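Local structure of endo-alpha-mannosidase (Bacteroides thetaiotaomicron, 4ACY) at residues 141-146 against 176-181; 120-125 against 149-154; 45-50 against 327-332. The protein probably cleaves mannose-containing glycans at internal alpha-mannosidic bonds, as a glycoside hydrolase of family 99 with a parallel beta/alpha barrel. All coordinates share one frame; numbering follows the deposited sequence.

All three contacts belong to one (beta/alpha)8 barrel whose eight parallel strands follow chain order. Contact 2 pairs neighbouring strands 117-124 and 148-153, with helix 133-145 as the crossover. Contact 1 sets the end of that helix against the loop after helix 161-175, its centre about 15 Å from that of contact 2; the two touch where A180 probably hydrogen-bonds V149. Contact 3, centred about 11 Å from contact 2 and 21 Å from contact 1, joins the chain after the first and last strands. Contacts 1 and 2 alternate along the chain inside the loop that contact 3 closes; contact 3 continues, past the strand ends, the seam where the first strand meets the last.

Contact 1 (141-146 against 176-181); sequences EAAKVG and GDHPAF
A142 and A143, near the end of helix 133-145, meet the methyl group of A180 in the turn that follows helix 161-175. The tight part is small and built on methyl groups. A180 CB points at the helix and sits between two neighbours, 3.9 Å from A142 CB and 3.8 Å from A143 CB. It also comes within 3.7 Å of A143 N, so the methyl lies against the helix backbone as well as its side chains. With only methyl groups to fit in between, the two backbones come close: the A143 and A180 CA atoms are 4.8 Å apart. A type I turn from H178 to F181, closed by F181 N bonding H178 O, presents A180 in this way. A180 also forms a backbone hydrogen bond with V149 in strand 148-153, and A142 rests on A147 in the loop that leads from the helix to that strand.

Away from A180 the packing thins. A143 CB approaches the H178 ring at its edge, near the ring plane, with NE2 4.0 Å away; CG of H178 is anti to the backbone N (chi1 -160°), which carries the imidazole along the helix to L139 and D140. P179 is looser still and more exposed, its CB 4.3 Å from A143 CB. K148 NZ hydrogen-bonds P179 O.

No hydrogen bond or salt bridge crosses between 141-146 and 176-181. The helix end and the turn are therefore held to one another by van der Waals packing of the alanine methyls, with H178 and P179 at the margin, while polar ties of the loop include those to K148, V149 and R183.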
# COMPACT_ATOMS: atom_id res chain seq x y z
N GLU A 141 6.29 -11.94 13.19
CA GLU A 141 5.38 -12.90 12.56
C GLU A 141 5.77 -13.23 11.12
O GLU A 141 5.65 -14.38 10.69
CB GLU A 141 3.92 -12.45 12.69
CG GLU A 141 3.43 -12.35 14.14
CD GLU A 141 3.44 -13.71 14.85
OE1 GLU A 141 3.14 -14.73 14.20
OE2 GLU A 141 3.77 -13.75 16.06
N ALA A 142 6.25 -12.23 10.38
CA ALA A 142 6.69 -12.47 9.01
C ALA A 142 7.90 -13.41 8.98
O ALA A 142 7.98 -14.31 8.14
CB ALA A 142 7.01 -11.14 8.30
N ALA A 143 8.82 -13.21 9.93
CA ALA A 143 10.05 -14.01 9.99
C ALA A 143 9.79 -15.50 10.22
O ALA A 143 10.56 -16.33 9.76
CB ALA A 143 11.00 -13.46 11.03
N LYS A 144 8.69 -15.84 10.90
CA LYS A 144 8.32 -17.25 11.13
C LYS A 144 7.95 -18.02 9.86
O LYS A 144 8.05 -19.26 9.81
CB LYS A 144 7.14 -17.36 12.11
CG LYS A 144 7.35 -16.75 13.48
CD LYS A 144 6.26 -17.26 14.41
CE LYS A 144 5.89 -16.29 15.52
NZ LYS A 144 7.03 -15.83 16.32
N VAL A 145 7.51 -17.30 8.83
CA VAL A 145 7.02 -17.93 7.61
C VAL A 145 7.81 -17.53 6.37
O VAL A 145 7.45 -17.90 5.25
CB VAL A 145 5.50 -17.64 7.43
CG1 VAL A 145 4.70 -18.09 8.65
CG2 VAL A 145 5.27 -16.14 7.18
N GLY A 146 8.87 -16.74 6.55
CA GLY A 146 9.69 -16.28 5.43
C GLY A 146 9.13 -15.08 4.67
O GLY A 146 9.57 -14.78 3.56
N GLY A 176 16.47 -2.76 10.60
CA GLY A 176 17.35 -3.22 9.51
C GLY A 176 18.06 -4.54 9.74
O GLY A 176 18.37 -5.27 8.78
N ASP A 177 18.32 -4.86 11.01
CA ASP A 177 18.91 -6.14 11.39
C ASP A 177 17.91 -7.29 11.47
O ASP A 177 18.29 -8.44 11.63
CB ASP A 177 19.61 -6.02 12.75
CG ASP A 177 20.86 -5.18 12.71
OD1 ASP A 177 21.26 -4.70 11.63
OD2 ASP A 177 21.46 -4.99 13.79
N HIS A 178 16.61 -6.98 11.39
CA HIS A 178 15.60 -8.01 11.53
C HIS A 178 15.61 -9.02 10.37
O HIS A 178 15.69 -8.62 9.21
CB HIS A 178 14.20 -7.40 11.69
CG HIS A 178 13.21 -8.35 12.28
ND1 HIS A 178 12.79 -8.26 13.59
CD2 HIS A 178 12.59 -9.43 11.76
CE1 HIS A 178 11.94 -9.24 13.84
NE2 HIS A 178 11.80 -9.96 12.74
N PRO A 179 15.51 -10.32 10.68
CA PRO A 179 15.46 -11.34 9.63
C PRO A 179 14.36 -11.07 8.58
O PRO A 179 14.53 -11.42 7.42
CB PRO A 179 15.15 -12.64 10.38
CG PRO A 179 15.53 -12.39 11.78
CD PRO A 179 15.52 -10.92 12.04
N ALA A 180 13.27 -10.42 8.99
CA ALA A 180 12.15 -10.17 8.07
C ALA A 180 12.21 -8.80 7.39
O ALA A 180 11.29 -8.45 6.64
CB ALA A 180 10.80 -10.35 8.77
N PHE A 181 13.26 -8.03 7.64
CA PHE A 181 13.40 -6.74 6.94
C PHE A 181 13.69 -6.98 5.46
O PHE A 181 14.63 -7.70 5.10
CB PHE A 181 14.51 -5.91 7.60
CG PHE A 181 14.64 -4.50 7.07
CD1 PHE A 181 13.78 -3.50 7.51
CD2 PHE A 181 15.65 -4.17 6.17
CE1 PHE A 181 13.89 -2.19 7.03
CE2 PHE A 181 15.78 -2.85 5.69
CZ PHE A 181 14.89 -1.86 6.12

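Contact 2 (120-125 against 149-154); sequences LSVTWW and VCFHIE
L120-W124 and V149-I153 run side by side as parallel strands, their directions 38° apart, with amides of C150, V122, H152, W124 and E154 bonded in turn to carbonyls of L120, C150, V122, H152 and W124.

The face bearing V122, W124, V149, F151 and I153 is apolar and packs on helices 133-145 and 161-175. V122 CG1 lies 3.6 Å from F151 CD2. Beyond it the edge of the F151 ring turns toward the face of W124 in an offset edge-to-face pair, planes at 81°. On the side of the indole near CD1, the I153 tip arrives with CD1 at 3.5 Å. W124 NE1 is bonded to N167.

The other face, carrying S121, T123, C150 and H152, is more polar. C150 SG rests on the S121 side chain. A water, 3.0 Å from S121 O and in the plane of the H152 ring beside ND1, links the strands; H152 NE2 bonds Y246. Where the strands end, T123 OG1 donates to E154 OE2 at 2.8 Å, meeting it on the anti side and 34° out of the carboxylate plane. That oxygen also lies above one face of H152. E154 CB sits over the centre of the W125 six-membered ring, 3.4 Å from its centroid, a CH-pi contact, with ring and carboxylate almost parallel. An alanine in place of W125 would probably open a gap over CB and CG of E154, leaving T123 OG1 as the one side-chain group of the two segments still bonded to its carboxylate.

E154 is thus held by a hydroxyl and an indole at the barrel mouth, close to a bound formic acid probably from the crystallisation liquor. The polar inner face and the apolar face packed on helices are as expected of a (beta/alpha)8 barrel with its pocket at the C-terminal strand ends.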
# COMPACT_ATOMS: atom_id res chain seq x y z
N LEU A 120 5.18 -7.18 2.52
CA LEU A 120 4.17 -6.22 2.97
C LEU A 120 4.90 -4.89 3.06
O LEU A 120 6.02 -4.84 3.59
CB LEU A 120 3.65 -6.61 4.37
CG LEU A 120 2.85 -7.89 4.65
CD1 LEU A 120 3.65 -9.18 4.43
CD2 LEU A 120 2.35 -7.87 6.08
N SER A 121 4.29 -3.82 2.55
CA SER A 121 4.83 -2.48 2.72
C SER A 121 3.95 -1.78 3.72
O SER A 121 2.80 -1.45 3.43
CB SER A 121 4.82 -1.72 1.40
OG SER A 121 5.54 -0.50 1.57
N VAL A 122 4.46 -1.59 4.92
CA VAL A 122 3.65 -1.02 5.99
C VAL A 122 3.61 0.49 5.95
O VAL A 122 4.66 1.16 5.87
CB VAL A 122 4.11 -1.53 7.38
CG1 VAL A 122 5.51 -1.06 7.71
CG2 VAL A 122 3.13 -1.08 8.45
N THR A 123 2.41 1.03 6.07
CA THR A 123 2.22 2.47 6.21
C THR A 123 3.12 3.06 7.33
O THR A 123 3.18 2.52 8.44
CB THR A 123 0.71 2.76 6.42
OG1 THR A 123 0.43 4.13 6.15
CG2 THR A 123 0.28 2.37 7.85
N TRP A 124 3.82 4.16 7.03
CA TRP A 124 4.76 4.74 7.99
C TRP A 124 4.52 6.24 8.11
O TRP A 124 4.65 6.98 7.13
CB TRP A 124 6.21 4.46 7.58
CG TRP A 124 7.19 4.97 8.59
CD1 TRP A 124 7.87 6.16 8.55
CD2 TRP A 124 7.57 4.34 9.82
NE1 TRP A 124 8.67 6.29 9.67
CE2 TRP A 124 8.50 5.19 10.46
CE3 TRP A 124 7.22 3.13 10.43
CZ2 TRP A 124 9.10 4.86 11.70
CZ3 TRP A 124 7.81 2.80 11.67
CH2 TRP A 124 8.74 3.67 12.27
N TRP A 125 4.16 6.67 9.31
CA TRP A 125 3.68 8.04 9.52
C TRP A 125 4.66 8.94 10.27
O TRP A 125 4.28 9.93 10.88
CB TRP A 125 2.29 8.00 10.18
CG TRP A 125 1.25 7.61 9.19
CD1 TRP A 125 0.76 6.36 8.95
CD2 TRP A 125 0.59 8.48 8.26
NE1 TRP A 125 -0.17 6.40 7.93
CE2 TRP A 125 -0.31 7.69 7.51
CE3 TRP A 125 0.65 9.86 8.01
CZ2 TRP A 125 -1.12 8.23 6.49
CZ3 TRP A 125 -0.16 10.40 7.02
CH2 TRP A 125 -1.04 9.58 6.27
N VAL A 149 9.09 -7.38 5.24
CA VAL A 149 8.41 -6.10 5.49
C VAL A 149 9.25 -4.94 4.94
O VAL A 149 10.44 -4.83 5.25
CB VAL A 149 8.19 -5.89 7.01
CG1 VAL A 149 7.60 -4.52 7.31
CG2 VAL A 149 7.33 -7.02 7.62
N CYS A 150 8.63 -4.09 4.14
CA CYS A 150 9.27 -2.83 3.78
C CYS A 150 8.34 -1.70 4.19
O CYS A 150 7.31 -1.94 4.82
CB CYS A 150 9.60 -2.79 2.27
SG CYS A 150 8.18 -2.74 1.16
N PHE A 151 8.70 -0.46 3.86
CA PHE A 151 8.01 0.68 4.44
C PHE A 151 7.48 1.64 3.40
O PHE A 151 8.13 1.87 2.38
CB PHE A 151 8.94 1.39 5.45
CG PHE A 151 9.22 0.55 6.66
CD1 PHE A 151 10.10 -0.54 6.59
CD2 PHE A 151 8.56 0.82 7.85
CE1 PHE A 151 10.31 -1.36 7.71
CE2 PHE A 151 8.76 0.01 8.97
CZ PHE A 151 9.64 -1.08 8.90
N HIS A 152 6.28 2.15 3.68
CA HIS A 152 5.56 3.06 2.81
C HIS A 152 5.51 4.41 3.51
O HIS A 152 4.75 4.60 4.45
CB HIS A 152 4.14 2.51 2.58
CG HIS A 152 3.39 3.17 1.46
ND1 HIS A 152 2.07 2.90 1.20
CD2 HIS A 152 3.78 4.07 0.53
CE1 HIS A 152 1.67 3.60 0.14
NE2 HIS A 152 2.70 4.33 -0.28
N ILE A 153 6.38 5.33 3.09
CA ILE A 153 6.52 6.62 3.78
C ILE A 153 5.40 7.57 3.40
O ILE A 153 5.28 7.98 2.24
CB ILE A 153 7.90 7.25 3.49
CG1 ILE A 153 9.01 6.24 3.82
CG2 ILE A 153 8.09 8.58 4.27
CD1 ILE A 153 9.16 5.89 5.29
N GLU A 154 4.60 7.93 4.39
CA GLU A 154 3.37 8.68 4.15
C GLU A 154 3.62 10.18 4.30
O GLU A 154 4.70 10.56 4.76
CB GLU A 154 2.27 8.21 5.09
CG GLU A 154 1.93 6.72 4.92
CD GLU A 154 1.01 6.44 3.75
OE1 GLU A 154 0.62 7.39 3.03
OE2 GLU A 154 0.67 5.24 3.55
O HOH W 1 0.97 0.83 3.00

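Contact 3 (45-50 against 327-332); sequences FYYNWY and FNEWHE. With FMT (formic acid), chain F.
The carboxamide of N328 grips the Y47 backbone with both ends: OD1 receives Y47 N at 2.8 Å, and ND2, also hydrogen-bonded to Y97 OH, donates to Y47 O at 3.0 Å, on a lone pair of that carbonyl. CG of N328 stands between its own backbone N and carbonyl carbon (chi1 64°), which swings the amide across to Y47 and over one face of the Y46 ring. Y46 and F327 lie side by side, near parallel but slid apart, with Y46 CD1 3.5 Å from F327 CD2.

Across one face of the Y47 ring comes E329 CG, 3.7 Å from the centroid, a CH-pi contact. The E329 carboxylate stands upright to the W49 indole, planes 89° apart, and OE2 meets its edge at CZ2. Y50 runs past N328 in the opposite direction and its OH donates to N328 O at 2.6 Å; the edge of W330 turns toward the Y50 face.

Y47 OH donates to formic acid O2 at 2.5 Å and also bonds Y248. The N328 amide and Y50 hydroxyl, bonded to backbone groups, and the packed rings join the segments around E329 at the barrel mouth, consistent with a sugar-binding cleft.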
# COMPACT_ATOMS: atom_id res chain seq x y z
N PHE A 45 0.20 -3.40 -0.06
CA PHE A 45 0.16 -2.21 0.80
C PHE A 45 -0.62 -2.51 2.09
O PHE A 45 -1.83 -2.82 2.07
CB PHE A 45 -0.34 -0.98 0.03
CG PHE A 45 0.67 -0.46 -0.96
CD1 PHE A 45 1.93 -0.02 -0.51
CD2 PHE A 45 0.41 -0.45 -2.33
CE1 PHE A 45 2.92 0.42 -1.42
CE2 PHE A 45 1.38 0.00 -3.24
CZ PHE A 45 2.63 0.43 -2.79
N TYR A 46 0.10 -2.46 3.20
CA TYR A 46 -0.44 -2.90 4.49
C TYR A 46 -0.63 -1.71 5.42
O TYR A 46 0.26 -0.85 5.53
CB TYR A 46 0.53 -3.91 5.13
CG TYR A 46 -0.02 -4.50 6.41
CD1 TYR A 46 -0.87 -5.62 6.36
CD2 TYR A 46 0.27 -3.94 7.65
CE1 TYR A 46 -1.41 -6.14 7.52
CE2 TYR A 46 -0.27 -4.47 8.83
CZ TYR A 46 -1.10 -5.58 8.75
OH TYR A 46 -1.66 -6.10 9.92
N TYR A 47 -1.76 -1.69 6.12
CA TYR A 47 -2.13 -0.59 7.01
C TYR A 47 -2.25 -1.06 8.46
O TYR A 47 -2.98 -2.01 8.76
CB TYR A 47 -3.42 0.10 6.51
CG TYR A 47 -3.14 0.72 5.16
CD1 TYR A 47 -3.20 -0.05 4.00
CD2 TYR A 47 -2.71 2.04 5.05
CE1 TYR A 47 -2.86 0.49 2.76
CE2 TYR A 47 -2.37 2.59 3.83
CZ TYR A 47 -2.45 1.81 2.69
OH TYR A 47 -2.11 2.35 1.46
N ASN A 48 -1.46 -0.42 9.31
CA ASN A 48 -1.36 -0.82 10.72
C ASN A 48 -1.98 0.22 11.65
O ASN A 48 -1.57 0.40 12.82
CB ASN A 48 0.10 -1.10 11.07
CG ASN A 48 0.97 0.15 11.06
OD1 ASN A 48 0.60 1.18 10.48
ND2 ASN A 48 2.11 0.08 11.73
N TRP A 49 -3.01 0.88 11.15
CA TRP A 49 -3.57 2.02 11.84
C TRP A 49 -4.88 1.73 12.57
O TRP A 49 -5.47 2.65 13.11
CB TRP A 49 -3.71 3.23 10.89
CG TRP A 49 -4.52 3.01 9.63
CD1 TRP A 49 -5.54 2.12 9.42
CD2 TRP A 49 -4.39 3.76 8.42
NE1 TRP A 49 -6.05 2.27 8.13
CE2 TRP A 49 -5.36 3.28 7.51
CE3 TRP A 49 -3.55 4.82 8.03
CZ2 TRP A 49 -5.50 3.81 6.22
CZ3 TRP A 49 -3.70 5.35 6.75
CH2 TRP A 49 -4.66 4.84 5.85
N TYR A 50 -5.27 0.46 12.63
CA TYR A 50 -6.57 0.10 13.19
C TYR A 50 -6.43 -0.15 14.68
O TYR A 50 -5.43 -0.68 15.12
CB TYR A 50 -7.15 -1.12 12.49
CG TYR A 50 -7.37 -0.87 11.01
CD1 TYR A 50 -8.43 -0.07 10.58
CD2 TYR A 50 -6.51 -1.40 10.06
CE1 TYR A 50 -8.62 0.19 9.23
CE2 TYR A 50 -6.71 -1.17 8.71
CZ TYR A 50 -7.75 -0.35 8.30
OH TYR A 50 -7.90 -0.11 6.96
N PHE A 327 -3.67 -4.68 0.74
CA PHE A 327 -4.11 -5.71 1.67
C PHE A 327 -5.35 -5.22 2.45
O PHE A 327 -6.36 -5.91 2.51
CB PHE A 327 -3.02 -6.13 2.65
CG PHE A 327 -3.48 -7.22 3.60
CD1 PHE A 327 -3.76 -8.49 3.11
CD2 PHE A 327 -3.72 -6.95 4.94
CE1 PHE A 327 -4.24 -9.49 3.94
CE2 PHE A 327 -4.19 -7.95 5.78
CZ PHE A 327 -4.44 -9.22 5.28
N ASN A 328 -5.27 -4.04 3.06
CA ASN A 328 -6.31 -3.69 4.02
C ASN A 328 -6.54 -2.19 4.20
O ASN A 328 -6.61 -1.70 5.33
CB ASN A 328 -6.05 -4.34 5.40
CG ASN A 328 -4.76 -3.86 6.06
OD1 ASN A 328 -3.83 -3.38 5.39
ND2 ASN A 328 -4.69 -4.00 7.39
N GLU A 329 -6.67 -1.49 3.07
CA GLU A 329 -7.12 -0.10 3.12
C GLU A 329 -8.64 -0.16 3.02
O GLU A 329 -9.23 0.03 1.95
CB GLU A 329 -6.51 0.72 1.98
CG GLU A 329 -6.06 2.15 2.37
CD GLU A 329 -7.18 3.06 2.89
OE1 GLU A 329 -8.27 2.57 3.25
OE2 GLU A 329 -6.95 4.30 2.98
N TRP A 330 -9.27 -0.47 4.16
CA TRP A 330 -10.70 -0.69 4.23
C TRP A 330 -11.48 0.56 3.86
O TRP A 330 -12.54 0.47 3.23
CB TRP A 330 -11.11 -1.22 5.62
CG TRP A 330 -10.72 -2.67 5.79
CD1 TRP A 330 -9.55 -3.14 6.30
CD2 TRP A 330 -11.48 -3.82 5.38
NE1 TRP A 330 -9.54 -4.52 6.27
CE2 TRP A 330 -10.71 -4.96 5.70
CE3 TRP A 330 -12.74 -4.00 4.78
CZ2 TRP A 330 -11.16 -6.27 5.45
CZ3 TRP A 330 -13.19 -5.30 4.54
CH2 TRP A 330 -12.39 -6.41 4.87
N HIS A 331 -10.95 1.74 4.21
CA HIS A 331 -11.71 2.97 3.95
C HIS A 331 -11.94 3.16 2.48
O HIS A 331 -12.92 3.78 2.08
CB HIS A 331 -11.00 4.23 4.47
CG HIS A 331 -10.52 4.13 5.88
ND1 HIS A 331 -11.37 3.89 6.94
CD2 HIS A 331 -9.29 4.27 6.40
CE1 HIS A 331 -10.66 3.86 8.06
NE2 HIS A 331 -9.40 4.11 7.76
N GLU A 332 -11.04 2.63 1.65
CA GLU A 332 -11.09 2.87 0.22
C GLU A 332 -11.59 1.68 -0.59
O GLU A 332 -11.65 1.74 -1.81
CB GLU A 332 -9.72 3.34 -0.29
CG GLU A 332 -9.37 4.71 0.30
CD GLU A 332 -8.13 5.32 -0.28
OE1 GLU A 332 -7.26 4.59 -0.81
OE2 GLU A 332 -8.00 6.57 -0.15
C FMT F . -1.54 5.69 1.25
O1 FMT F . -2.73 5.96 1.41
O2 FMT F . -1.04 4.62 1.60